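Local coordinates for protein scyllo-inositol 2-dehydrogenase (NADP(+)) IolW (Bacillus subtilis subsp. subtilis, PDB 3GDO) that catalyses the reversible NADPH-dependent reduction of scyllo-inosose to scyllo-inositol and cannot use NADH in place of NADPH, at residues Y13-G17 and S18-G22; D26-D29 and E30-I33; R40-E43 and V44-D47; E257-R261 and A262-P266; S301-T304 and Y305-I309. All blocks are in the same frame, centred on the assembly; numbering follows the deposited sequence. Where two conformers were deposited one is given.

Contact 1 (Y13-G17 and S18-G22); sequences YGLSG and SVFHG
Gly14 O is gripped twice by Ser18: the amide N of Ser18 reaches it at 3.0 Å with an N-H...O angle of 161°, and the hydroxyl OG of Ser18 donates to it at 2.5 Å. The two donors come from opposite faces of the carbonyl plane, and OG stands well above that plane. With OG held between the backbone N and the carbonyl carbon of Ser18 (chi1 66°), the hydroxyl turns back onto Gly14 O. The CB of the same serine lies over one face of the Tyr13 ring, 3.6 Å from the centroid and 15° off its normal, a CH-pi contact, while the OH of Tyr13 is bonded to Asp47. Replacing Tyr13 with an alanine would probably open a gap beneath Ser18 CB and leave Asp47 without its phenolic partner. On another flank, Leu15 CG approaches Phe20 CE2 at 3.6 Å, and Leu15 CD1 touches Val19 CG2. A wider pi-type turn at 18-21 accompanies the bond from Gly22 N to Gly17 O at 2.9 Å. The ring edge of His21 meets Ser16 O, and its two nitrogens bond Tyr306 and Glu95. Gly14, at the N-cap position, and Gly17 fit the GxGxxG pattern of a Rossmann dinucleotide fold, consistent with NADPH binding here. Chemically, the serine hydroxyl ties down a carbonyl in the first turn, while the tyrosine couples this turn to the neighbouring helix.

Contact 2 (D26-D29 and E30-I33); sequences DVLD and EYQI
Leu28 and Tyr31 lie side by side, with Leu28 CB at the edge of the tyrosine ring, near its plane, 3.8 Å from CD2. Each holds CG opposite its own carbonyl carbon (chi1 -67° for Leu28, with Tyr31 nearly the same), and both side chains run the same way. Leu28 CD1 lies 4.0 Å from Tyr31 CE2. The backbone beneath is a type I beta turn from Leu28 to Tyr31, closed by Tyr31 N donating to Leu28 O at 3.1 Å; the donor stands above the carbonyl plane. Glu30 folds back through a bend at chi2 (98°), bringing OE1 within 3.7 Å of Leu28 CB. The same bend sets Glu30 OE1 4.0 Å from Asp29 OD1, with the two carboxylate planes 38° apart. Farther along, Ile33 extends CD1 to 3.9 Å from Asp26 N, so the strand's isoleucine reaches back to the backbone of Asp26. Gln32 curls its amide round to donate from NE2 to Ile33 O at 3.3 Å. The hydroxyl of Tyr31 is bonded to Tyr306 O in helix 303-315. The turn thus leads from helix 15-26 into strand 31-37 of the Rossmann beta-alpha-beta unit. Its chemistry is divided: an apolar pair backs the turn, whereas two neighbouring acids probably raise each other's proton affinity slightly.

Contact 3 (R40-E43 and V44-D47); sequences RTEE and VKRD
One salt bridge links Glu42 and Arg46 across the contact: OE1 of Glu42 stands 3.4 Å from NH1 of Arg46, a distance at the long end for such a pair. The carboxylate and guanidinium planes are 40° apart, so the groups do not meet as a flat two-pronged pair. A bend at chi3 of Arg46 (-59°) turns the guanidinium back over the preceding turn, where Glu42 O and Glu43 CA lie over one of its faces. Within 40-43, Arg40 NH1 and Glu43 OE1 are paired as a salt bridge, but the modelled distance is too short to trust in detail. Among van der Waals contacts, NH1 of Arg46 lies 3.5 Å from Glu42 CB, and Val44 CG2 rests 3.5 Å from Arg40 O. Backbone hydrogen bonds supply the helical frame. Val44 N to Arg40 O spans 3.2 Å with an N-H...O angle of 168°; Lys45 N to Thr41 O and Arg46 N to Glu42 O are both 3.1 Å. The last, Asp47 N to Glu43 O, is 2.8 Å and lies in the carbonyl plane. Arg40 occupies the N-cap position, and its own N bonds Thr38 OG1. Helix 41-47 connects strands 31-37 and 52-54 in a beta-alpha-beta unit: Val44 faces Val53 and the Tyr13 loop, and Asp47 OD2 bonds the phenol of Tyr13 before helix 15-26.

Contact 4 (E257-R261 and A262-P266); sequences EDALR and AGRKP
Helix 256-261 ends in a Schellman motif, in which Arg264 N donates to Ala259 O at 3.0 Å and Gly263 N to Leu260 O at 3.2 Å, with Gly263 as the C-prime residue at a positive phi of 69° that favours glycine, and with Ala262 N, one residue earlier, still making a helical bond to Asp258 O, also 3.0 Å.

The arginine after the glycine folds back over the helix end. In one of its two deposited conformers, a bend at chi3 of Arg264 (-77°) carries the guanidinium alongside Ala259, with NE 4.0 Å from Ala259 CB and NH2 3.8 Å from Ala259 CA. Ala262 CB lies over one face of that guanidinium, toward its rim. These are van der Waals contacts of a cationic group with small apolar atoms, and they hold for that conformer alone.

Leu260 is buried, packing on Trp271 and on Val19 of helix 15-26. Arg261, which is exposed, touches Leu15 of the same helix. The cap lies where this helix of the C-terminal domain packs on helix 15-26 of the Rossmann domain. Within the turn itself, Leu260 CD2 comes to 3.8 Å from Arg264 O.

Contact 5 (S301-T304 and Y305-I309); sequences SYLT and YYRKI
Leu303 O receives the amide of Arg307 at 2.9 Å with an N-H...O angle of 162°, and Thr304 O receives that of Lys308 at 3.0 Å, which is regular alpha-helical bonding from 303-304 into 305-309. The entry is less regular: Tyr305 N makes a weak bond to Tyr302 O at 3.1 Å, and Tyr306 N a weak second one to Leu303 O. Among the side chains, Arg307 runs extended from CG to NE and lays one guanidinium face over Leu303 CB, which is 3.8 Å from NH1. Leu303 CD1 continues the contact at 3.8 Å from NH2, so an apolar branch lines the flat cation. Thr304 and Lys308 run side by side in the same direction, and Thr304 CG2 touches Lys308 CD at 3.8 Å. The methyl is anti to the threonine backbone N, while OG1 lies beside that nitrogen (chi1 -57°) and shares a hydrogen bond of 2.5 Å with Ser301 OG. On the buried side, Tyr305 CD2 stands 3.8 Å above the centre of the Tyr306 ring. The three phenols go to separate partners: Tyr302 OH bonds Asp128, Tyr305 OH bonds Ser120, and Tyr306 OH bonds His21. Tyr305 also meets Tyr122 edge-to-face. Three tyrosine hydroxyls thus bond outward from 301-309, while Arg307 and Lys308 lie on its exposed side. The helix belongs to the C-terminal alpha/beta domain sequence of this Gfo/Idh/MocA enzyme, yet packs on strands 68-71 and 91-95 of the Rossmann sheet.

Contacts 1, 2 and 3 follow one another through the Rossmann domain, whereas contacts 4 and 5 belong to the C-terminal alpha/beta domain and pack against it. Contacts 1 and 3, with centres about 12 Å apart, are tied by Tyr13 OH and Asp47 OD2 at 2.6 Å. Contact 4 packs on the first turns of helix 15-26, with Val19 CG1 3.4 Å from Leu260 O. Contact 5 reaches both contact 1, through His21 ND1 to Tyr306 OH at 2.7 Å, and contact 2, through Tyr31 OH to Tyr306 O at 2.6 Å. Tyr306 therefore bridges two parts of one beta-alpha-beta unit. The glycine-rich turn of contact 1 probably lies at the NADPH site.

Contact 1 (Y13-G17 and S18-G22)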
loop_
_atom_site.group_PDB
_atom_site.type_symbol
_atom_site.label_atom_id
_atom_site.label_comp_id
_atom_site.label_asym_id
_atom_site.label_seq_id
_atom_site.Cartn_x
_atom_site.Cartn_y
_atom_site.Cartn_z
ATOM N N TYR B 13 -11.763 28.076 22.194
ATOM C CA TYR B 13 -11.480 28.921 21.057
ATOM C C TYR B 13 -9.975 28.886 20.677
ATOM O O TYR B 13 -9.357 29.920 20.378
ATOM C CB TYR B 13 -11.981 30.326 21.349
ATOM C CG TYR B 13 -12.224 31.155 20.126
ATOM C CD1 TYR B 13 -13.246 30.823 19.234
ATOM C CD2 TYR B 13 -11.449 32.284 19.858
ATOM C CE1 TYR B 13 -13.476 31.589 18.091
ATOM C CE2 TYR B 13 -11.682 33.061 18.724
ATOM C CZ TYR B 13 -12.708 32.696 17.846
ATOM O OH TYR B 13 -12.966 33.444 16.708
ATOM N N GLY B 14 -9.417 27.673 20.707
ATOM C CA GLY B 14 -8.114 27.355 20.108
ATOM C C GLY B 14 -8.233 27.225 18.603
ATOM O O GLY B 14 -9.044 27.914 17.944
ATOM N N LEU B 15 -7.414 26.343 18.048
ATOM C CA LEU B 15 -7.386 26.080 16.613
ATOM C C LEU B 15 -8.749 25.615 16.023
ATOM O O LEU B 15 -9.199 26.168 15.022
ATOM C CB LEU B 15 -6.291 25.033 16.328
ATOM C CG LEU B 15 -6.072 24.608 14.871
ATOM C CD1 LEU B 15 -5.525 25.756 14.012
ATOM C CD2 LEU B 15 -5.152 23.369 14.804
ATOM N N SER B 16 -9.376 24.592 16.616
ATOM C CA SER B 16 -10.675 24.102 16.098
ATOM C C SER B 16 -11.714 25.177 16.165
ATOM O O SER B 16 -12.384 25.422 15.187
ATOM C CB SER B 16 -11.221 22.918 16.870
ATOM O OG SER B 16 -10.213 21.963 17.009
ATOM N N GLY B 17 -11.845 25.836 17.318
ATOM C CA GLY B 17 -12.923 26.818 17.501
ATOM C C GLY B 17 -12.808 28.008 16.574
ATOM O O GLY B 17 -13.769 28.352 15.853
ATOM N N SER B 18 -11.620 28.615 16.561
ATOM C CA SER B 18 -11.357 29.879 15.846
ATOM C C SER B 18 -11.053 29.721 14.371
ATOM O O SER B 18 -11.189 30.675 13.598
ATOM C CB SER B 18 -10.169 30.603 16.486
ATOM O OG SER B 18 -8.974 29.831 16.295
ATOM N N VAL B 19 -10.579 28.547 13.973
ATOM C CA VAL B 19 -10.170 28.359 12.571
ATOM C C VAL B 19 -11.088 27.379 11.843
ATOM O O VAL B 19 -11.506 27.640 10.725
ATOM C CB VAL B 19 -8.672 27.911 12.443
ATOM C CG1 VAL B 19 -8.294 27.712 10.974
ATOM C CG2 VAL B 19 -7.726 28.962 13.089
ATOM N N PHE B 20 -11.393 26.249 12.460
ATOM C CA PHE B 20 -12.148 25.181 11.726
ATOM C C PHE B 20 -13.688 25.280 11.823
ATOM O O PHE B 20 -14.386 24.782 10.944
ATOM C CB PHE B 20 -11.649 23.768 12.082
ATOM C CG PHE B 20 -10.131 23.562 11.851
ATOM C CD1 PHE B 20 -9.481 24.120 10.739
ATOM C CD2 PHE B 20 -9.377 22.808 12.748
ATOM C CE1 PHE B 20 -8.079 23.944 10.525
ATOM C CE2 PHE B 20 -7.976 22.622 12.564
ATOM C CZ PHE B 20 -7.326 23.184 11.452
ATOM N N HIS B 21 -14.214 25.929 12.868
ATOM C CA HIS B 21 -15.673 25.966 13.069
ATOM C C HIS B 21 -16.257 27.352 12.931
ATOM O O HIS B 21 -17.190 27.578 12.140
ATOM C CB HIS B 21 -16.050 25.324 14.419
ATOM C CG HIS B 21 -15.816 23.845 14.451
ATOM N ND1 HIS B 21 -16.785 22.926 14.100
ATOM C CD2 HIS B 21 -14.709 23.121 14.774
ATOM C CE1 HIS B 21 -16.297 21.699 14.238
ATOM N NE2 HIS B 21 -15.030 21.792 14.624
ATOM N N GLY B 22 -15.704 28.273 13.711
ATOM C CA GLY B 22 -16.102 29.664 13.736
ATOM C C GLY B 22 -16.317 30.299 12.392
ATOM O O GLY B 22 -17.399 30.812 12.144
#

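Contact 2 (D26-D29 and E30-I33)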
loop_
_atom_site.group_PDB
_atom_site.type_symbol
_atom_site.label_atom_id
_atom_site.label_comp_id
_atom_site.label_asym_id
_atom_site.label_seq_id
_atom_site.Cartn_x
_atom_site.Cartn_y
_atom_site.Cartn_z
ATOM N N ASP B 26 -19.938 31.360 10.887
ATOM C CA ASP B 26 -20.020 32.778 10.520
ATOM C C ASP B 26 -20.634 33.098 9.149
ATOM O O ASP B 26 -21.260 34.144 9.007
ATOM C CB ASP B 26 -18.627 33.415 10.643
ATOM C CG ASP B 26 -18.635 34.913 10.399
ATOM O OD1 ASP B 26 -19.197 35.635 11.244
ATOM O OD2 ASP B 26 -18.068 35.372 9.379
ATOM N N VAL B 27 -20.442 32.260 8.127
ATOM C CA VAL B 27 -21.022 32.610 6.812
ATOM C C VAL B 27 -22.430 32.044 6.567
ATOM O O VAL B 27 -23.020 32.287 5.526
ATOM C CB VAL B 27 -20.091 32.313 5.596
ATOM C CG1 VAL B 27 -18.755 33.026 5.752
ATOM C CG2 VAL B 27 -19.890 30.798 5.414
ATOM N N LEU B 28 -22.949 31.271 7.507
ATOM C CA LEU B 28 -24.249 30.637 7.331
ATOM C C LEU B 28 -25.347 31.403 8.086
ATOM O O LEU B 28 -25.352 31.412 9.307
ATOM C CB LEU B 28 -24.183 29.186 7.834
ATOM C CG LEU B 28 -23.283 28.252 7.009
ATOM C CD1 LEU B 28 -23.212 26.888 7.645
ATOM C CD2 LEU B 28 -23.796 28.180 5.569
ATOM N N ASP B 29 -26.285 32.045 7.389
ATOM C CA ASP B 29 -27.312 32.774 8.167
ATOM C C ASP B 29 -28.285 31.931 9.006
ATOM O O ASP B 29 -28.980 32.484 9.877
ATOM C CB ASP B 29 -27.997 33.940 7.433
ATOM C CG ASP B 29 -27.963 33.817 5.927
ATOM O OD1 ASP B 29 -28.472 32.810 5.386
ATOM O OD2 ASP B 29 -27.480 34.768 5.276
ATOM N N GLU B 30 -28.294 30.611 8.787
ATOM C CA GLU B 30 -29.001 29.690 9.656
ATOM C C GLU B 30 -28.529 29.737 11.116
ATOM O O GLU B 30 -29.167 29.153 12.004
ATOM C CB GLU B 30 -28.825 28.245 9.165
ATOM C CG GLU B 30 -29.387 27.931 7.797
ATOM C CD GLU B 30 -28.328 27.981 6.717
ATOM O OE1 GLU B 30 -27.648 29.031 6.582
ATOM O OE2 GLU B 30 -28.186 26.969 5.999
ATOM N N TYR B 31 -27.378 30.365 11.367
ATOM C CA TYR B 31 -26.723 30.283 12.692
ATOM C C TYR B 31 -26.456 31.634 13.326
ATOM O O TYR B 31 -26.215 32.614 12.631
ATOM C CB TYR B 31 -25.377 29.532 12.605
ATOM C CG TYR B 31 -25.538 28.051 12.346
ATOM C CD1 TYR B 31 -25.821 27.180 13.389
ATOM C CD2 TYR B 31 -25.461 27.540 11.050
ATOM C CE1 TYR B 31 -25.986 25.834 13.160
ATOM C CE2 TYR B 31 -25.624 26.193 10.800
ATOM C CZ TYR B 31 -25.873 25.332 11.868
ATOM O OH TYR B 31 -26.058 23.969 11.660
ATOM N N GLN B 32 -26.500 31.657 14.650
ATOM C CA GLN B 32 -26.042 32.796 15.411
ATOM C C GLN B 32 -25.074 32.296 16.465
ATOM O O GLN B 32 -25.441 31.476 17.328
ATOM C CB GLN B 32 -27.225 33.523 16.090
ATOM C CG GLN B 32 -26.828 34.819 16.806
ATOM C CD GLN B 32 -26.037 35.738 15.886
ATOM O OE1 GLN B 32 -26.555 36.234 14.885
ATOM N NE2 GLN B 32 -24.766 35.947 16.212
ATOM N N ILE B 33 -23.838 32.781 16.408
ATOM C CA ILE B 33 -22.883 32.453 17.460
ATOM C C ILE B 33 -23.183 33.362 18.637
ATOM O O ILE B 33 -22.964 34.554 18.535
ATOM C CB ILE B 33 -21.414 32.635 17.014
ATOM C CG1 ILE B 33 -21.048 31.639 15.896
ATOM C CG2 ILE B 33 -20.494 32.346 18.177
ATOM C CD1 ILE B 33 -21.193 32.205 14.483
#

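Contact 3 (R40-E43 and V44-D47)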
loop_
_atom_site.group_PDB
_atom_site.type_symbol
_atom_site.label_atom_id
_atom_site.label_comp_id
_atom_site.label_asym_id
_atom_site.label_seq_id
_atom_site.Cartn_x
_atom_site.Cartn_y
_atom_site.Cartn_z
ATOM N N ARG B 40 -9.751 33.737 25.802
ATOM C CA ARG B 40 -9.297 34.620 24.731
ATOM C C ARG B 40 -10.310 35.706 24.425
ATOM O O ARG B 40 -10.840 35.790 23.300
ATOM C CB ARG B 40 -8.955 33.834 23.466
ATOM C CG ARG B 40 -7.839 32.781 23.652
ATOM C CD ARG B 40 -7.831 31.775 22.500
ATOM N NE ARG B 40 -6.748 30.798 22.631
ATOM C CZ ARG B 40 -5.528 30.929 22.089
ATOM N NH1 ARG B 40 -5.216 31.974 21.336
ATOM N NH2 ARG B 40 -4.622 29.989 22.281
ATOM N N THR B 41 -10.551 36.554 25.424
ATOM C CA THR B 41 -11.576 37.609 25.341
ATOM C C THR B 41 -11.377 38.568 24.165
ATOM O O THR B 41 -12.330 38.847 23.425
ATOM C CB THR B 41 -11.750 38.380 26.679
ATOM O OG1 THR B 41 -11.957 37.450 27.745
ATOM C CG2 THR B 41 -12.968 39.308 26.621
ATOM N N GLU B 42 -10.150 39.060 23.987
ATOM C CA GLU B 42 -9.852 39.992 22.900
ATOM C C GLU B 42 -10.000 39.386 21.519
ATOM O O GLU B 42 -10.401 40.089 20.575
ATOM C CB GLU B 42 -8.418 40.570 23.005
ATOM C CG GLU B 42 -8.236 41.764 23.879
ATOM C CD GLU B 42 -9.017 42.993 23.426
ATOM O OE1 GLU B 42 -8.851 43.471 22.265
ATOM O OE2 GLU B 42 -9.796 43.495 24.256
ATOM N N GLU B 43 -9.619 38.113 21.366
ATOM C CA GLU B 43 -9.696 37.474 20.033
ATOM C C GLU B 43 -11.147 37.415 19.610
ATOM O O GLU B 43 -11.473 37.768 18.488
ATOM C CB GLU B 43 -9.121 36.053 19.979
ATOM C CG GLU B 43 -7.642 35.933 20.246
ATOM C CD GLU B 43 -7.156 34.511 20.081
ATOM O OE1 GLU B 43 -6.225 34.131 20.813
ATOM O OE2 GLU B 43 -7.708 33.764 19.235
ATOM N N VAL B 44 -12.009 36.998 20.532
ATOM C CA VAL B 44 -13.435 36.888 20.239
ATOM C C VAL B 44 -14.062 38.251 19.940
ATOM O O VAL B 44 -14.915 38.364 19.062
ATOM C CB VAL B 44 -14.211 36.195 21.368
ATOM C CG1 VAL B 44 -15.721 36.224 21.080
ATOM C CG2 VAL B 44 -13.712 34.746 21.570
ATOM N N LYS B 45 -13.644 39.281 20.671
ATOM C CA LYS B 45 -14.169 40.629 20.433
ATOM C C LYS B 45 -13.848 41.083 19.004
ATOM O O LYS B 45 -14.674 41.720 18.344
ATOM C CB LYS B 45 -13.613 41.614 21.463
ATOM C CG LYS B 45 -14.045 43.050 21.221
ATOM C CD LYS B 45 -13.497 43.993 22.278
ATOM C CE LYS B 45 -13.777 45.446 21.884
ATOM N NZ LYS B 45 -14.090 46.266 23.079
ATOM N N ARG B 46 -12.657 40.735 18.530
ATOM C CA ARG B 46 -12.229 41.066 17.172
ATOM C C ARG B 46 -12.824 40.149 16.098
ATOM O O ARG B 46 -13.091 40.593 14.987
ATOM C CB ARG B 46 -10.691 41.072 17.079
ATOM C CG ARG B 46 -10.029 42.183 17.925
ATOM C CD ARG B 46 -8.576 42.382 17.526
ATOM N NE ARG B 46 -7.824 41.140 17.704
ATOM C CZ ARG B 46 -7.214 40.783 18.836
ATOM N NH1 ARG B 46 -7.245 41.601 19.885
ATOM N NH2 ARG B 46 -6.562 39.617 18.919
ATOM N N ASP B 47 -13.031 38.875 16.423
ATOM C CA ASP B 47 -13.572 37.910 15.448
ATOM C C ASP B 47 -15.106 37.959 15.382
ATOM O O ASP B 47 -15.682 37.992 14.294
ATOM C CB ASP B 47 -13.137 36.472 15.792
ATOM C CG ASP B 47 -11.636 36.216 15.580
ATOM O OD1 ASP B 47 -10.974 37.007 14.880
ATOM O OD2 ASP B 47 -11.132 35.188 16.100
#

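Contact 4 (E257-R261 and A262-P266)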
loop_
_atom_site.group_PDB
_atom_site.type_symbol
_atom_site.label_atom_id
_atom_site.label_comp_id
_atom_site.label_asym_id
_atom_site.label_seq_id
_atom_site.Cartn_x
_atom_site.Cartn_y
_atom_site.Cartn_z
ATOM N N GLU B 257 -8.833 23.286 4.855
ATOM C CA GLU B 257 -8.161 23.636 6.093
ATOM C C GLU B 257 -7.068 24.691 5.926
ATOM O O GLU B 257 -6.935 25.552 6.779
ATOM C CB GLU B 257 -7.636 22.411 6.830
ATOM C CG GLU B 257 -8.757 21.655 7.517
ATOM C CD GLU B 257 -8.246 20.806 8.660
ATOM O OE1 GLU B 257 -9.076 20.334 9.457
ATOM O OE2 GLU B 257 -7.013 20.623 8.766
ATOM N N ASP B 258 -6.298 24.638 4.838
ATOM C CA ASP B 258 -5.262 25.654 4.603
ATOM C C ASP B 258 -5.870 27.004 4.294
ATOM O O ASP B 258 -5.361 28.018 4.759
ATOM C CB ASP B 258 -4.296 25.274 3.463
ATOM C CG ASP B 258 -3.284 24.227 3.881
ATOM O OD1 ASP B 258 -3.203 23.882 5.080
ATOM O OD2 ASP B 258 -2.563 23.732 2.999
ATOM N N ALA B 259 -6.923 27.029 3.488
ATOM C CA ALA B 259 -7.636 28.296 3.262
ATOM C C ALA B 259 -8.118 28.904 4.596
ATOM O O ALA B 259 -7.953 30.108 4.825
ATOM C CB ALA B 259 -8.810 28.100 2.308
ATOM N N LEU B 260 -8.677 28.065 5.475
ATOM C CA LEU B 260 -9.143 28.507 6.803
ATOM C C LEU B 260 -8.003 28.996 7.682
ATOM O O LEU B 260 -8.160 29.974 8.394
ATOM C CB LEU B 260 -9.921 27.387 7.530
ATOM C CG LEU B 260 -11.282 26.975 6.944
ATOM C CD1 LEU B 260 -11.764 25.667 7.572
ATOM C CD2 LEU B 260 -12.336 28.106 7.092
ATOM N N ARG B 261 -6.850 28.316 7.649
ATOM C CA ARG B 261 -5.670 28.792 8.404
ATOM C C ARG B 261 -5.179 30.153 7.883
ATOM O O ARG B 261 -4.703 30.972 8.653
ATOM C CB ARG B 261 -4.534 27.782 8.380
ATOM C CG ARG B 261 -4.776 26.479 9.162
ATOM C CD ARG B 261 -3.752 25.441 8.677
ATOM N NE ARG B 261 -3.787 24.183 9.420
ATOM C CZ ARG B 261 -3.379 24.043 10.678
ATOM N NH1 ARG B 261 -2.917 25.088 11.350
ATOM N NH2 ARG B 261 -3.426 22.862 11.265
ATOM N N ALA B 262 -5.322 30.400 6.591
ATOM C CA ALA B 262 -4.918 31.679 6.009
ATOM C C ALA B 262 -5.940 32.808 6.207
ATOM O O ALA B 262 -5.851 33.841 5.528
ATOM C CB ALA B 262 -4.625 31.486 4.526
ATOM N N GLY B 263 -6.930 32.612 7.085
ATOM C CA GLY B 263 -8.013 33.596 7.297
ATOM C C GLY B 263 -9.025 33.804 6.174
ATOM O O GLY B 263 -9.742 34.804 6.176
ATOM N N ARG B 264 -9.113 32.888 5.212
ATOM C CA ARG B 264 -10.123 32.998 4.156
ATOM C C ARG B 264 -11.435 32.329 4.591
ATOM O O ARG B 264 -11.447 31.461 5.472
ATOM C CB ARG B 264 -9.613 32.427 2.820
ATOM C CG ARG B 264 -8.397 33.160 2.231
ATOM C CD ARG B 264 -8.091 32.740 0.783
ATOM N NE ARG B 264 -7.422 31.439 0.678
ATOM C CZ ARG B 264 -6.104 31.272 0.726
ATOM N NH1 ARG B 264 -5.323 32.326 0.884
ATOM N NH2 ARG B 264 -5.565 30.058 0.627
ATOM N N LYS B 265 -12.532 32.756 3.984
ATOM C CA LYS B 265 -13.872 32.284 4.320
ATOM C C LYS B 265 -14.496 31.806 3.048
ATOM O O LYS B 265 -14.090 32.257 2.000
ATOM C CB LYS B 265 -14.733 33.443 4.849
ATOM C CG LYS B 265 -14.684 33.656 6.354
ATOM C CD LYS B 265 -15.649 34.759 6.779
ATOM C CE LYS B 265 -15.074 35.572 7.929
ATOM N NZ LYS B 265 -14.700 34.685 9.097
ATOM N N PRO B 266 -15.493 30.904 3.132
ATOM C CA PRO B 266 -16.264 30.538 1.932
ATOM C C PRO B 266 -17.174 31.694 1.478
ATOM O O PRO B 266 -18.038 32.118 2.239
ATOM C CB PRO B 266 -17.107 29.358 2.401
ATOM C CG PRO B 266 -16.513 28.914 3.713
ATOM C CD PRO B 266 -15.875 30.108 4.309
#

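Contact 5 (S301-T304 and Y305-I309)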
loop_
_atom_site.group_PDB
_atom_site.type_symbol
_atom_site.label_atom_id
_atom_site.label_comp_id
_atom_site.label_asym_id
_atom_site.label_seq_id
_atom_site.Cartn_x
_atom_site.Cartn_y
_atom_site.Cartn_z
ATOM N N SER B 301 -16.622 20.889 0.300
ATOM C CA SER B 301 -17.795 21.638 0.819
ATOM C C SER B 301 -18.072 21.367 2.296
ATOM O O SER B 301 -19.059 20.692 2.629
ATOM C CB SER B 301 -19.022 21.246 -0.020
ATOM O OG SER B 301 -20.151 22.017 0.329
ATOM N N TYR B 302 -17.199 21.851 3.185
ATOM C CA TYR B 302 -17.375 21.598 4.618
ATOM C C TYR B 302 -18.668 22.264 5.151
ATOM O O TYR B 302 -19.235 21.807 6.136
ATOM C CB TYR B 302 -16.176 22.102 5.456
ATOM C CG TYR B 302 -14.866 21.282 5.364
ATOM C CD1 TYR B 302 -14.841 19.994 4.819
ATOM C CD2 TYR B 302 -13.677 21.806 5.853
ATOM C CE1 TYR B 302 -13.648 19.261 4.749
ATOM C CE2 TYR B 302 -12.449 21.073 5.798
ATOM C CZ TYR B 302 -12.454 19.818 5.239
ATOM O OH TYR B 302 -11.287 19.093 5.191
ATOM N N LEU B 303 -19.090 23.351 4.512
ATOM C CA LEU B 303 -20.369 24.025 4.844
ATOM C C LEU B 303 -21.517 23.043 4.863
ATOM O O LEU B 303 -22.454 23.182 5.684
ATOM C CB LEU B 303 -20.691 25.139 3.845
ATOM C CG LEU B 303 -19.780 26.377 3.876
ATOM C CD1 LEU B 303 -20.236 27.399 2.790
ATOM C CD2 LEU B 303 -19.787 27.008 5.300
ATOM N N THR B 304 -21.443 22.046 3.975
ATOM C CA THR B 304 -22.525 21.091 3.822
ATOM C C THR B 304 -22.836 20.402 5.157
ATOM O O THR B 304 -24.020 20.249 5.495
ATOM C CB THR B 304 -22.254 20.078 2.658
ATOM O OG1 THR B 304 -22.054 20.810 1.444
ATOM C CG2 THR B 304 -23.392 19.082 2.458
ATOM N N TYR B 305 -21.805 20.017 5.930
ATOM C CA TYR B 305 -22.055 19.435 7.248
ATOM C C TYR B 305 -22.952 20.388 8.086
ATOM O O TYR B 305 -23.923 19.961 8.714
ATOM C CB TYR B 305 -20.752 19.150 8.000
ATOM C CG TYR B 305 -20.957 18.681 9.421
ATOM C CD1 TYR B 305 -21.015 17.327 9.715
ATOM C CD2 TYR B 305 -21.063 19.577 10.465
ATOM C CE1 TYR B 305 -21.183 16.877 10.993
ATOM C CE2 TYR B 305 -21.238 19.127 11.758
ATOM C CZ TYR B 305 -21.304 17.783 12.009
ATOM O OH TYR B 305 -21.473 17.309 13.281
ATOM N N TYR B 306 -22.644 21.676 8.087
ATOM C CA TYR B 306 -23.428 22.551 8.947
ATOM C C TYR B 306 -24.831 22.918 8.404
ATOM O O TYR B 306 -25.733 23.152 9.186
ATOM C CB TYR B 306 -22.620 23.779 9.406
ATOM C CG TYR B 306 -21.760 23.481 10.628
ATOM C CD1 TYR B 306 -22.348 23.134 11.829
ATOM C CD2 TYR B 306 -20.352 23.555 10.574
ATOM C CE1 TYR B 306 -21.580 22.839 12.957
ATOM C CE2 TYR B 306 -19.561 23.295 11.704
ATOM C CZ TYR B 306 -20.182 22.929 12.885
ATOM O OH TYR B 306 -19.467 22.673 14.029
ATOM N N ARG B 307 -24.999 22.993 7.086
ATOM C CA ARG B 307 -26.341 23.184 6.513
ATOM C C ARG B 307 -27.215 21.983 6.861
ATOM O O ARG B 307 -28.416 22.127 7.142
ATOM C CB ARG B 307 -26.279 23.368 5.012
ATOM C CG ARG B 307 -25.594 24.636 4.582
ATOM C CD ARG B 307 -25.512 24.715 3.045
ATOM N NE ARG B 307 -25.071 26.046 2.632
ATOM C CZ ARG B 307 -24.062 26.304 1.810
ATOM N NH1 ARG B 307 -23.383 25.331 1.231
ATOM N NH2 ARG B 307 -23.774 27.558 1.501
ATOM N N LYS B 308 -26.609 20.804 6.887
ATOM C CA LYS B 308 -27.345 19.598 7.241
ATOM C C LYS B 308 -27.698 19.531 8.726
ATOM O O LYS B 308 -28.823 19.155 9.060
ATOM C CB LYS B 308 -26.638 18.332 6.759
ATOM C CG LYS B 308 -27.191 17.782 5.443
ATOM C CD LYS B 308 -26.087 17.379 4.447
ATOM C CE LYS B 308 -26.492 16.132 3.643
ATOM N NZ LYS B 308 -27.784 16.253 2.896
ATOM N N ILE B 309 -26.762 19.896 9.604
ATOM C CA ILE B 309 -27.047 19.975 11.026
ATOM C C ILE B 309 -28.252 20.933 11.283
ATOM O O ILE B 309 -29.142 20.621 12.060
ATOM C CB ILE B 309 -25.795 20.449 11.855
ATOM C CG1 ILE B 309 -24.696 19.371 11.897
ATOM C CG2 ILE B 309 -26.191 20.904 13.296
ATOM C CD1 ILE B 309 -24.941 18.203 12.879
#